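Local coordinates for protein TqaL (Neurospora crassa, PDB 7EEH) that belongs to the 2OG-Fe dioxygenase family of the cupin clan and holds an Fe (III) ion, at residues T194-K199 / R238-T243. The protein carries 1 engineered substitution. Residues are numbered along the deposited sequence; the frame is centred on the assembly and turned at random.
Sequences TYLGSK and RHFLDT
A type II beta turn, H239 to D242, leads into strand 243-247 and sits against the neighbouring antiparallel strand 190-199. T194 and T243 form a non-hydrogen-bonded pair, T194 CA to T243 CA 4.3 Å, with both side chains on the same face of the sheet. There T194 OG1 donates to T243 OG1 at 2.9 Å, and T243 OG1 in turn donates to L241 O, from above the carbonyl plane. One residue further along, Y195 is gripped through both backbone polar atoms: Y195 N donates to D242 O at 2.9 Å, nearly along the C=O axis, and Y195 O accepts from L241 N at 2.7 Å, in the carbonyl plane. With CG anti to the backbone N (chi1 169°), the Y195 ring lies along the incoming loop; R238 C lies over one face and G197 N over the opposite one, both offset toward the rim, and Y195 CD1 comes to 3.2 Å from H239 O. Y195 OH and S198 OG share a hydrogen bond of 2.8 Å, which helps to fix the ring. The F240 ring turns its edge to L196 O, with F240 CD1 3.5 Å from L196 O, while L241 CG sits over the centre of one F240 ring face. D242 OD2 accepts from R238 N on its anti lone pair and from H239 N above the carboxylate plane, tying the loop together; D242 OD1 bonds to G38 N. L241 packs against helix 38-48. The T194 side chain is about 14 Å from the bound Fe (III) ion. This is structural packing in the main antiparallel sheet of a cupin-type fold, where a turn starts the next strand.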
loop_
_atom_site.group_PDB
_atom_site.type_symbol
_atom_site.label_atom_id
_atom_site.label_comp_id
_atom_site.label_asym_id
_atom_site.label_seq_id
_atom_site.Cartn_x
_atom_site.Cartn_y
_atom_site.Cartn_z
ATOM N N THR B 194 16.122 20.258 -6.219
ATOM C CA THR B 194 15.169 19.495 -7.005
ATOM C C THR B 194 15.356 19.876 -8.465
ATOM O O THR B 194 15.408 21.061 -8.798
ATOM C CB THR B 194 13.743 19.777 -6.533
ATOM O OG1 THR B 194 13.568 19.232 -5.214
ATOM C CG2 THR B 194 12.705 19.177 -7.474
ATOM N N TYR B 195 15.491 18.869 -9.317
ATOM C CA TYR B 195 15.797 19.045 -10.726
ATOM C C TYR B 195 14.513 19.213 -11.524
ATOM O O TYR B 195 13.584 18.410 -11.399
ATOM C CB TYR B 195 16.585 17.833 -11.204
ATOM C CG TYR B 195 16.802 17.666 -12.677
ATOM C CD1 TYR B 195 15.841 17.057 -13.482
ATOM C CD2 TYR B 195 18.006 18.038 -13.257
ATOM C CE1 TYR B 195 16.064 16.862 -14.840
ATOM C CE2 TYR B 195 18.237 17.852 -14.610
ATOM C CZ TYR B 195 17.266 17.265 -15.392
ATOM O OH TYR B 195 17.509 17.071 -16.732
ATOM N N LEU B 196 14.461 20.255 -12.343
ATOM C CA LEU B 196 13.296 20.496 -13.180
ATOM C C LEU B 196 13.497 20.084 -14.632
ATOM O O LEU B 196 12.525 19.686 -15.283
ATOM C CB LEU B 196 12.907 21.979 -13.144
ATOM C CG LEU B 196 12.429 22.503 -11.791
ATOM C CD1 LEU B 196 12.025 23.989 -11.923
ATOM C CD2 LEU B 196 11.276 21.616 -11.290
ATOM N N GLY B 197 14.710 20.197 -15.152
ATOM C CA GLY B 197 14.984 19.847 -16.532
ATOM C C GLY B 197 16.384 20.293 -16.899
ATOM O O GLY B 197 17.099 20.897 -16.096
ATOM N N SER B 198 16.760 19.987 -18.139
ATOM C CA SER B 198 18.048 20.405 -18.682
ATOM C C SER B 198 18.018 20.340 -20.209
ATOM O O SER B 198 17.075 19.821 -20.808
ATOM C CB SER B 198 19.174 19.539 -18.145
ATOM O OG SER B 198 19.131 18.246 -18.722
ATOM N N LYS B 199 19.090 20.850 -20.823
ATOM C CA LYS B 199 19.214 20.952 -22.280
ATOM C C LYS B 199 20.666 20.717 -22.669
ATOM O O LYS B 199 21.548 21.456 -22.218
ATOM C CB LYS B 199 18.755 22.326 -22.775
ATOM C CG LYS B 199 18.402 22.404 -24.273
ATOM C CD LYS B 199 18.057 23.849 -24.698
ATOM C CE LYS B 199 19.295 24.764 -24.710
ATOM N NZ LYS B 199 19.025 26.147 -25.213
ATOM N N ARG B 238 19.168 13.715 -12.836
ATOM C CA ARG B 238 19.022 13.520 -14.279
ATOM C C ARG B 238 17.586 13.547 -14.768
ATOM O O ARG B 238 17.374 13.779 -15.958
ATOM C CB ARG B 238 19.658 12.187 -14.724
ATOM C CG ARG B 238 20.931 11.802 -13.973
ATOM C CD ARG B 238 21.258 10.318 -14.089
ATOM N NE ARG B 238 21.042 9.826 -15.437
ATOM C CZ ARG B 238 21.728 8.833 -15.990
ATOM N NH1 ARG B 238 22.680 8.222 -15.297
ATOM N NH2 ARG B 238 21.461 8.452 -17.239
ATOM N N HIS B 239 16.597 13.310 -13.927
ATOM C CA HIS B 239 15.223 13.166 -14.370
ATOM C C HIS B 239 14.328 14.076 -13.548
ATOM O O HIS B 239 14.572 14.310 -12.356
ATOM C CB HIS B 239 14.750 11.705 -14.249
ATOM C CG HIS B 239 15.618 10.724 -14.982
ATOM N ND1 HIS B 239 16.358 9.756 -14.337
ATOM C CD2 HIS B 239 15.870 10.570 -16.305
ATOM C CE1 HIS B 239 17.022 9.042 -15.230
ATOM N NE2 HIS B 239 16.746 9.518 -16.430
ATOM N N PHE B 240 13.287 14.580 -14.211
ATOM C CA PHE B 240 12.315 15.492 -13.632
ATOM C C PHE B 240 11.964 15.111 -12.199
ATOM O O PHE B 240 11.446 14.021 -11.943
ATOM C CB PHE B 240 11.044 15.500 -14.497
ATOM C CG PHE B 240 9.945 16.355 -13.948
ATOM C CD1 PHE B 240 10.162 17.701 -13.707
ATOM C CD2 PHE B 240 8.695 15.820 -13.686
ATOM C CE1 PHE B 240 9.164 18.504 -13.193
ATOM C CE2 PHE B 240 7.671 16.613 -13.181
ATOM C CZ PHE B 240 7.908 17.967 -12.929
ATOM N N LEU B 241 12.269 16.010 -11.267
ATOM C CA LEU B 241 11.942 15.974 -9.839
ATOM C C LEU B 241 12.880 15.087 -9.027
ATOM O O LEU B 241 12.597 14.872 -7.848
ATOM C CB LEU B 241 10.494 15.539 -9.562
ATOM C CG LEU B 241 9.400 16.498 -10.055
ATOM C CD1 LEU B 241 8.015 15.925 -9.787
ATOM C CD2 LEU B 241 9.555 17.865 -9.397
ATOM N N ASP B 242 13.962 14.557 -9.608
ATOM C CA ASP B 242 15.085 14.096 -8.802
ATOM C C ASP B 242 15.380 15.119 -7.703
ATOM O O ASP B 242 15.537 16.312 -7.985
ATOM C CB ASP B 242 16.326 13.906 -9.673
ATOM C CG ASP B 242 16.326 12.571 -10.454
ATOM O OD1 ASP B 242 15.410 11.732 -10.275
ATOM O OD2 ASP B 242 17.274 12.367 -11.238
ATOM N N THR B 243 15.456 14.649 -6.456
ATOM C CA THR B 243 15.536 15.528 -5.290
ATOM C C THR B 243 16.566 15.015 -4.292
ATOM O O THR B 243 16.500 13.859 -3.857
ATOM C CB THR B 243 14.169 15.659 -4.592
ATOM O OG1 THR B 243 13.249 16.363 -5.440
ATOM C CG2 THR B 243 14.304 16.439 -3.302
#